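Local structure of transcriptional activator HlyU (Vibrio cholerae, 4K2E) at residues W71-G76 and V87-S92. The protein binds DNA as a winged-helix transcription regulator of the ArsR family and activates expression of the hemolysin gene hlyA. Numbering follows the deposited sequence.
Sequences WLRRDG and VFYTLS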
ATOM      1  N   TRP A  71       4.254  13.188  -8.788  1.00 35.14           N
ATOM      2  CA  TRP A  71       3.247  12.549  -7.956  1.00 35.52           C
ATOM      3  C   TRP A  71       3.755  12.373  -6.529  1.00 35.29           C
ATOM      4  O   TRP A  71       3.071  12.758  -5.576  1.00 33.75           O
ATOM      5  CB  TRP A  71       2.856  11.202  -8.581  1.00 39.46           C
ATOM      6  CG  TRP A  71       1.652  10.492  -7.954  1.00 37.60           C
ATOM      7  CD1 TRP A  71       1.410  10.273  -6.620  1.00 38.68           C
ATOM      8  CD2 TRP A  71       0.589   9.857  -8.662  1.00 37.29           C
ATOM      9  NE1 TRP A  71       0.237   9.549  -6.466  1.00 35.44           N
ATOM     10  CE2 TRP A  71      -0.278   9.282  -7.705  1.00 37.41           C
ATOM     11  CE3 TRP A  71       0.283   9.722 -10.020  1.00 40.42           C
ATOM     12  CZ2 TRP A  71      -1.433   8.597  -8.068  1.00 41.79           C
ATOM     13  CZ3 TRP A  71      -0.865   9.043 -10.374  1.00 45.46           C
ATOM     14  CH2 TRP A  71      -1.703   8.488  -9.401  1.00 44.05           C
ATOM     15  N   LEU A  72       4.964  11.839  -6.361  1.00 31.83           N
ATOM     16  CA  LEU A  72       5.476  11.650  -5.008  1.00 25.74           C
ATOM     17  C   LEU A  72       5.641  12.991  -4.242  1.00 38.30           C
ATOM     18  O   LEU A  72       5.448  13.035  -3.032  1.00 33.85           O
ATOM     19  CB  LEU A  72       6.786  10.851  -5.007  1.00 26.88           C
ATOM     20  CG  LEU A  72       6.719   9.442  -5.589  1.00 30.13           C
ATOM     21  CD1 LEU A  72       8.137   8.871  -5.722  1.00 25.12           C
ATOM     22  CD2 LEU A  72       5.786   8.477  -4.730  1.00 27.36           C
ATOM     23  N   ARG A  73       6.011  14.065  -4.948  1.00 31.87           N
ATOM     24  CA  ARG A  73       6.162  15.401  -4.346  1.00 29.76           C
ATOM     25  C   ARG A  73       4.756  15.898  -3.937  1.00 37.88           C
ATOM     26  O   ARG A  73       4.534  16.375  -2.826  1.00 38.42           O
ATOM     27  CB  ARG A  73       6.797  16.398  -5.331  1.00 30.14           C
ATOM     28  CG  ARG A  73       8.296  16.151  -5.589  1.00 34.30           C
ATOM     29  CD  ARG A  73       9.113  17.426  -5.894  1.00 39.22           C
ATOM     30  NE  ARG A  73       8.575  18.297  -6.935  1.00 44.44           N
ATOM     31  CZ  ARG A  73       8.603  17.996  -8.225  1.00 47.42           C
ATOM     32  NH1 ARG A  73       9.110  16.837  -8.640  1.00 49.31           N
ATOM     33  NH2 ARG A  73       8.122  18.841  -9.099  1.00 38.15           N
ATOM     34  N   ARG A  74       3.820  15.765  -4.861  1.00 35.59           N
ATOM     35  CA  ARG A  74       2.481  16.307  -4.681  1.00 36.44           C
ATOM     36  C   ARG A  74       1.787  15.682  -3.455  1.00 39.95           C
ATOM     37  O   ARG A  74       1.160  16.393  -2.665  1.00 41.22           O
ATOM     38  CB  ARG A  74       1.643  16.064  -5.936  1.00 34.26           C
ATOM     39  CG  ARG A  74       0.190  16.482  -5.773  1.00 40.39           C
ATOM     40  CD  ARG A  74      -0.558  16.408  -7.079  1.00 35.61           C
ATOM     41  NE  ARG A  74      -0.514  15.061  -7.628  1.00 38.88           N
ATOM     42  CZ  ARG A  74       0.060  14.732  -8.780  1.00 43.79           C
ATOM     43  NH1 ARG A  74       0.661  15.658  -9.537  1.00 38.51           N
ATOM     44  NH2 ARG A  74       0.024  13.473  -9.190  1.00 37.11           N
ATOM     45  N   ASP A  75       1.967  14.382  -3.264  1.00 36.39           N
ATOM     46  CA  ASP A  75       1.319  13.722  -2.132  1.00 42.61           C
ATOM     47  C   ASP A  75       2.147  13.665  -0.869  1.00 41.22           C
ATOM     48  O   ASP A  75       1.722  13.088   0.125  1.00 40.77           O
ATOM     49  CB  ASP A  75       0.802  12.341  -2.539  1.00 42.00           C
ATOM     50  CG  ASP A  75      -0.404  12.444  -3.415  1.00 40.51           C
ATOM     51  OD1 ASP A  75      -1.057  13.483  -3.313  1.00 43.34           O
ATOM     52  OD2 ASP A  75      -0.676  11.535  -4.221  1.00 45.00           O
ATOM     53  N   GLY A  76       3.333  14.264  -0.904  1.00 40.99           N
ATOM     54  CA  GLY A  76       4.135  14.450   0.292  1.00 41.01           C
ATOM     55  C   GLY A  76       4.975  13.268   0.725  1.00 39.56           C
ATOM     56  O   GLY A  76       5.291  13.150   1.907  1.00 44.92           O
ATOM     57  N   VAL A  87      19.120  17.883  -8.479  1.00 56.00           N
ATOM     58  CA  VAL A  87      18.035  17.784  -7.507  1.00 52.41           C
ATOM     59  C   VAL A  87      18.139  16.462  -6.773  1.00 48.07           C
ATOM     60  O   VAL A  87      18.275  15.396  -7.391  1.00 49.47           O
ATOM     61  CB  VAL A  87      16.623  17.950  -8.136  1.00 56.84           C
ATOM     62  CG1 VAL A  87      15.574  17.970  -7.063  1.00 53.17           C
ATOM     63  CG2 VAL A  87      16.536  19.246  -8.939  1.00 57.91           C
ATOM     64  N   PHE A  88      18.114  16.554  -5.450  1.00 46.70           N
ATOM     65  CA  PHE A  88      18.280  15.425  -4.554  1.00 44.70           C
ATOM     66  C   PHE A  88      16.982  15.121  -3.843  1.00 40.26           C
ATOM     67  O   PHE A  88      16.389  16.007  -3.236  1.00 41.50           O
ATOM     68  CB  PHE A  88      19.308  15.759  -3.477  1.00 47.97           C
ATOM     69  CG  PHE A  88      20.728  15.680  -3.947  1.00 50.43           C
ATOM     70  CD1 PHE A  88      21.284  14.450  -4.323  1.00 51.49           C
ATOM     71  CD2 PHE A  88      21.512  16.821  -4.015  1.00 59.29           C
ATOM     72  CE1 PHE A  88      22.599  14.370  -4.756  1.00 55.14           C
ATOM     73  CE2 PHE A  88      22.818  16.751  -4.450  1.00 57.02           C
ATOM     74  CZ  PHE A  88      23.368  15.527  -4.814  1.00 60.34           C
ATOM     75  N   TYR A  89      16.596  13.854  -3.865  1.00 44.64           N
ATOM     76  CA  TYR A  89      15.338  13.413  -3.261  1.00 44.84           C
ATOM     77  C   TYR A  89      15.579  12.586  -2.003  1.00 44.57           C
ATOM     78  O   TYR A  89      16.537  11.811  -1.960  1.00 46.80           O
ATOM     79  CB  TYR A  89      14.580  12.557  -4.280  1.00 40.54           C
ATOM     80  CG  TYR A  89      13.820  13.387  -5.276  1.00 47.05           C
ATOM     81  CD1 TYR A  89      14.461  14.031  -6.331  1.00 41.34           C
ATOM     82  CD2 TYR A  89      12.459  13.558  -5.141  1.00 46.45           C
ATOM     83  CE1 TYR A  89      13.740  14.822  -7.227  1.00 46.39           C
ATOM     84  CE2 TYR A  89      11.737  14.327  -6.020  1.00 45.14           C
ATOM     85  CZ  TYR A  89      12.370  14.947  -7.066  1.00 41.62           C
ATOM     86  OH  TYR A  89      11.605  15.708  -7.913  1.00 44.38           O
ATOM     87  N   THR A  90      14.712  12.732  -0.995  1.00 39.53           N
ATOM     88  CA  THR A  90      14.747  11.840   0.172  1.00 36.26           C
ATOM     89  C   THR A  90      13.299  11.461   0.534  1.00 39.62           C
ATOM     90  O   THR A  90      12.369  12.140   0.121  1.00 36.28           O
ATOM     91  CB  THR A  90      15.325  12.522   1.406  1.00 39.32           C
ATOM     92  OG1 THR A  90      14.849  13.863   1.458  1.00 43.46           O
ATOM     93  CG2 THR A  90      16.847  12.553   1.378  1.00 43.69           C
ATOM     94  N   LEU A  91      13.106  10.424   1.344  1.00 40.19           N
ATOM     95  CA  LEU A  91      11.740  10.140   1.855  1.00 37.16           C
ATOM     96  C   LEU A  91      11.359  11.210   2.852  1.00 43.93           C
ATOM     97  O   LEU A  91      12.230  11.790   3.515  1.00 42.74           O
ATOM     98  CB  LEU A  91      11.708   8.791   2.552  1.00 37.52           C
ATOM     99  CG  LEU A  91      12.040   7.604   1.658  1.00 35.42           C
ATOM    100  CD1 LEU A  91      11.910   6.294   2.449  1.00 38.97           C
ATOM    101  CD2 LEU A  91      11.150   7.553   0.415  1.00 34.95           C
ATOM    102  N   SER A  92      10.059  11.434   3.009  1.00 38.90           N
ATOM    103  CA  SER A  92       9.562  12.523   3.830  1.00 47.29           C
ATOM    104  C   SER A  92       8.989  12.037   5.159  1.00 52.29           C
ATOM    105  O   SER A  92       9.619  12.154   6.206  1.00 57.05           O
ATOM    106  CB  SER A  92       8.441  13.242   3.090  1.00 52.15           C
ATOM    107  OG  SER A  92       7.258  12.440   3.123  1.00 56.01           O
TER
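The ring of Y89 receives R73 at its edge, with R73 CG near the ring plane and 3.9 Å from Y89 CE2. The guanidinium of R73 is turned 64° from that ring and meets Y89 OH obliquely. The pair joins two parts of the winged helix-turn-helix fold: helix 62-74, most of which falls in the predicted helix-turn-helix DNA-binding motif, and strand 86-91, the second long strand of the wing. R73 CG lies beside the backbone N, and bends at chi2 and chi3 carry the chain past the ring edge, crossing the tyrosine side chain at about a right angle. R73 NH1 then reaches Y89 OH at 2.8 Å. The N-H points poorly at the oxygen, with an angle of 121°, and the bond is weak. R73 CD also packs on the hydroxyl, 3.6 Å from Y89 OH. T80 of strand 78-83 touches both side chains, and V78 also packs on Y89.

The second link lies where both elements end. G76 leaves the helix with positive phi in a Schellman motif, and its N bonds back to R73 O at 3.1 Å. S92 follows the strand, and its backbone pairs with that of L77, so the chain just after G76 is also tied to S92. With chi1 at 75°, S92 OG sits between its own N and carbonyl carbon and donates to G76 O; the 2.4 Å between S92 OG and G76 O is unusually short, and its exact length is doubtful.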